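Local coordinates for methionine-binding protein (PDB 3TQW) that binds methionine and probably hands it to an ABC transporter as a periplasmic substrate-binding lipoprotein, at residues Met18-Tyr29 / Lys214-Ser222. Numbering follows the deposited sequence.
Sequences MEVAKQVALNRY and KQLVSALHS
A219 is a knob in a hole formed by A21, V24, A25 and Y29, at the crossing of two helices that pack on one sheet of a periplasmic-binding-protein fold of the NlpA family. The axes of the segments 18-29 and 214-220 approach to 8.9 Å, with 114° between their N-to-C directions. On the sheet side of this knob, M18, a selenomethionine, can be followed outward. Its CB carries CG anti to the backbone N (chi1 -179°), and bends at chi2 and chi3 bring the end of the chain back to the second helix. M18 and L216 each have a second conformer, so the details here are less certain: in this one M18 SE meets L216 CD1 at 3.9 Å, and M18 CE ends 4.0 Å from L220 CD1. V7 and T9 of strand 5-10 and I35 of strand 33-38 also touch M18, which ties the helix pair to the sheet. Beside it the CB of A21 presses on CD2 of L220 at 3.5 Å. Towards the C-terminal end of 18-29, the Y29 ring lies across the start of the other helix segment: Y29 CD2 rests 3.9 Å from CG of Q215, the amide and ring planes are 32° apart, and the carbonyl O of Q215 stands over one face, offset toward the rim. The Y29 OH reaches CB of S218 at 3.4 Å. V24 instead sets both methyls against S222, the N-cap residue of helix 223-233. S222 OG accepts from V225 N while donating to A219 O, in the carbonyl plane, at 2.7 Å.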
loop_
_atom_site.group_PDB
_atom_site.type_symbol
_atom_site.label_atom_id
_atom_site.label_comp_id
_atom_site.label_asym_id
_atom_site.label_seq_id
_atom_site.Cartn_x
_atom_site.Cartn_y
_atom_site.Cartn_z
HETATM N N MSE A 18 8.323 11.329 -0.396
HETATM C CA MSE A 18 7.684 12.590 -0.758
HETATM C C MSE A 18 8.567 13.792 -0.414
HETATM O O MSE A 18 8.506 14.823 -1.081
HETATM C CB MSE A 18 6.313 12.726 -0.098
HETATM C CG MSE A 18 5.583 14.025 -0.460
HETATM SE SE MSE A 18 5.139 14.200 -2.365
HETATM C CE MSE A 18 3.732 12.854 -2.462
ATOM N N GLU A 19 9.395 13.660 0.618
ATOM C CA GLU A 19 10.308 14.748 0.976
ATOM C C GLU A 19 11.287 15.010 -0.167
ATOM O O GLU A 19 11.632 16.153 -0.451
ATOM C CB GLU A 19 11.085 14.444 2.259
ATOM C CG GLU A 19 10.278 14.564 3.541
ATOM C CD GLU A 19 10.080 16.000 4.008
ATOM O OE1 GLU A 19 10.604 16.938 3.362
ATOM O OE2 GLU A 19 9.395 16.183 5.035
ATOM N N VAL A 20 11.749 13.946 -0.814
ATOM C CA VAL A 20 12.654 14.106 -1.936
ATOM C C VAL A 20 11.893 14.704 -3.118
ATOM O O VAL A 20 12.396 15.582 -3.820
ATOM C CB VAL A 20 13.315 12.770 -2.332
ATOM C CG1 VAL A 20 14.176 12.956 -3.583
ATOM C CG2 VAL A 20 14.160 12.242 -1.178
ATOM N N ALA A 21 10.669 14.241 -3.324
ATOM C CA ALA A 21 9.847 14.779 -4.404
ATOM C C ALA A 21 9.602 16.270 -4.192
ATOM O O ALA A 21 9.579 17.051 -5.148
ATOM C CB ALA A 21 8.533 14.024 -4.498
ATOM N N LYS A 22 9.437 16.665 -2.933
ATOM C CA LYS A 22 9.207 18.067 -2.584
ATOM C C LYS A 22 10.406 18.941 -2.939
ATOM O O LYS A 22 10.250 20.083 -3.390
ATOM C CB LYS A 22 8.865 18.184 -1.090
ATOM C CG LYS A 22 9.110 19.555 -0.458
ATOM C CD LYS A 22 8.872 19.471 1.057
ATOM C CE LYS A 22 9.352 20.716 1.787
ATOM N NZ LYS A 22 8.452 21.875 1.560
ATOM N N GLN A 23 11.607 18.408 -2.734
ATOM C CA GLN A 23 12.820 19.122 -3.085
ATOM C C GLN A 23 12.919 19.292 -4.592
ATOM O O GLN A 23 13.265 20.366 -5.084
ATOM C CB GLN A 23 14.051 18.371 -2.580
ATOM C CG GLN A 23 14.168 18.294 -1.073
ATOM C CD GLN A 23 15.115 17.186 -0.640
ATOM O OE1 GLN A 23 14.845 16.459 0.323
ATOM N NE2 GLN A 23 16.222 17.040 -1.362
ATOM N N VAL A 24 12.643 18.215 -5.320
ATOM C CA VAL A 24 12.639 18.263 -6.777
ATOM C C VAL A 24 11.608 19.282 -7.260
ATOM O O VAL A 24 11.879 20.071 -8.162
ATOM C CB VAL A 24 12.323 16.878 -7.378
ATOM C CG1 VAL A 24 12.013 16.986 -8.881
ATOM C CG2 VAL A 24 13.489 15.924 -7.130
ATOM N N ALA A 25 10.429 19.260 -6.643
ATOM C CA ALA A 25 9.357 20.175 -7.011
ATOM C C ALA A 25 9.838 21.623 -6.928
ATOM O O ALA A 25 9.599 22.415 -7.842
ATOM C CB ALA A 25 8.147 19.958 -6.119
ATOM N N LEU A 26 10.537 21.961 -5.846
ATOM C CA LEU A 26 11.008 23.331 -5.657
ATOM C C LEU A 26 12.168 23.658 -6.586
ATOM O O LEU A 26 12.155 24.688 -7.270
ATOM C CB LEU A 26 11.400 23.598 -4.195
ATOM C CG LEU A 26 11.895 25.024 -3.909
ATOM C CD1 LEU A 26 10.819 26.028 -4.254
ATOM C CD2 LEU A 26 12.336 25.202 -2.455
ATOM N N ASN A 27 13.168 22.780 -6.608
ATOM C CA ASN A 27 14.399 23.042 -7.354
ATOM C C ASN A 27 14.234 23.007 -8.867
ATOM O O ASN A 27 14.894 23.761 -9.577
ATOM C CB ASN A 27 15.508 22.050 -6.970
ATOM C CG ASN A 27 15.911 22.150 -5.509
ATOM O OD1 ASN A 27 15.544 23.095 -4.811
ATOM N ND2 ASN A 27 16.682 21.170 -5.041
ATOM N N ARG A 28 13.359 22.134 -9.354
ATOM C CA ARG A 28 13.230 21.905 -10.788
ATOM C C ARG A 28 11.951 22.493 -11.378
ATOM O O ARG A 28 11.894 22.795 -12.569
ATOM C CB ARG A 28 13.296 20.404 -11.095
ATOM C CG ARG A 28 14.613 19.744 -10.712
ATOM C CD ARG A 28 15.748 20.212 -11.609
ATOM N NE ARG A 28 16.988 19.481 -11.349
ATOM C CZ ARG A 28 17.914 19.863 -10.475
ATOM N NH1 ARG A 28 17.747 20.971 -9.767
ATOM N NH2 ARG A 28 19.010 19.136 -10.305
ATOM N N TYR A 29 10.923 22.646 -10.549
ATOM C CA TYR A 29 9.640 23.162 -11.028
ATOM C C TYR A 29 9.241 24.502 -10.423
ATOM O O TYR A 29 8.220 25.070 -10.808
ATOM C CB TYR A 29 8.510 22.156 -10.778
ATOM C CG TYR A 29 8.678 20.855 -11.514
ATOM C CD1 TYR A 29 9.564 19.888 -11.057
ATOM C CD2 TYR A 29 7.942 20.585 -12.661
ATOM C CE1 TYR A 29 9.718 18.688 -11.727
ATOM C CE2 TYR A 29 8.087 19.386 -13.334
ATOM C CZ TYR A 29 8.973 18.446 -12.863
ATOM O OH TYR A 29 9.122 17.260 -13.534
ATOM N N LYS A 214 -0.365 18.056 -11.519
ATOM C CA LYS A 214 0.274 17.210 -12.524
ATOM C C LYS A 214 1.796 17.248 -12.388
ATOM O O LYS A 214 2.473 16.249 -12.606
ATOM C CB LYS A 214 -0.121 17.641 -13.938
ATOM C CG LYS A 214 -1.576 17.383 -14.306
ATOM C CD LYS A 214 -1.818 17.729 -15.773
ATOM C CE LYS A 214 -3.245 17.430 -16.200
ATOM N NZ LYS A 214 -3.472 17.764 -17.637
ATOM N N GLN A 215 2.331 18.411 -12.034
ATOM C CA GLN A 215 3.773 18.547 -11.827
ATOM C C GLN A 215 4.285 17.707 -10.655
ATOM O O GLN A 215 5.420 17.241 -10.672
ATOM C CB GLN A 215 4.161 20.018 -11.676
ATOM C CG GLN A 215 4.089 20.768 -12.990
ATOM C CD GLN A 215 4.113 22.274 -12.804
ATOM O OE1 GLN A 215 4.386 22.770 -11.714
ATOM N NE2 GLN A 215 3.808 23.005 -13.864
ATOM N N LEU A 216 3.438 17.503 -9.654
ATOM C CA LEU A 216 3.790 16.643 -8.533
ATOM C C LEU A 216 3.996 15.202 -8.998
ATOM O O LEU A 216 4.911 14.518 -8.538
ATOM C CB LEU A 216 2.706 16.707 -7.452
ATOM C CG LEU A 216 2.948 15.909 -6.174
ATOM C CD1 LEU A 216 4.226 16.368 -5.485
ATOM C CD2 LEU A 216 1.753 16.038 -5.240
ATOM N N VAL A 217 3.143 14.747 -9.912
ATOM C CA VAL A 217 3.278 13.418 -10.495
ATOM C C VAL A 217 4.590 13.316 -11.261
ATOM O O VAL A 217 5.323 12.340 -11.118
ATOM C CB VAL A 217 2.100 13.076 -11.434
ATOM C CG1 VAL A 217 2.367 11.775 -12.182
ATOM C CG2 VAL A 217 0.813 12.978 -10.644
ATOM N N SER A 218 4.890 14.332 -12.065
ATOM C CA SER A 218 6.146 14.354 -12.806
ATOM C C SER A 218 7.371 14.302 -11.885
ATOM O O SER A 218 8.323 13.562 -12.144
ATOM C CB SER A 218 6.212 15.582 -13.713
ATOM O OG SER A 218 5.111 15.605 -14.607
ATOM N N ALA A 219 7.349 15.091 -10.815
ATOM C CA ALA A 219 8.448 15.093 -9.843
ATOM C C ALA A 219 8.657 13.714 -9.216
ATOM O O ALA A 219 9.794 13.296 -8.979
ATOM C CB ALA A 219 8.198 16.129 -8.758
ATOM N N LEU A 220 7.555 13.024 -8.930
ATOM C CA LEU A 220 7.609 11.681 -8.356
ATOM C C LEU A 220 8.188 10.641 -9.323
ATOM O O LEU A 220 8.538 9.537 -8.910
ATOM C CB LEU A 220 6.224 11.244 -7.865
ATOM C CG LEU A 220 5.800 11.912 -6.555
ATOM C CD1 LEU A 220 4.282 11.854 -6.343
ATOM C CD2 LEU A 220 6.549 11.277 -5.391
ATOM N N HIS A 221 8.300 11.007 -10.598
ATOM C CA HIS A 221 8.962 10.162 -11.594
ATOM C C HIS A 221 10.366 10.647 -11.936
ATOM O O HIS A 221 11.002 10.121 -12.849
ATOM C CB HIS A 221 8.135 10.105 -12.880
ATOM C CG HIS A 221 6.809 9.434 -12.715
ATOM N ND1 HIS A 221 5.637 9.972 -13.204
ATOM C CD2 HIS A 221 6.471 8.264 -12.125
ATOM C CE1 HIS A 221 4.633 9.163 -12.915
ATOM N NE2 HIS A 221 5.112 8.119 -12.262
ATOM N N SER A 222 10.850 11.659 -11.224
ATOM C CA SER A 222 12.169 12.216 -11.515
ATOM C C SER A 222 13.286 11.226 -11.188
ATOM O O SER A 222 13.108 10.329 -10.362
ATOM C CB SER A 222 12.392 13.497 -10.722
ATOM O OG SER A 222 12.464 13.214 -9.335
#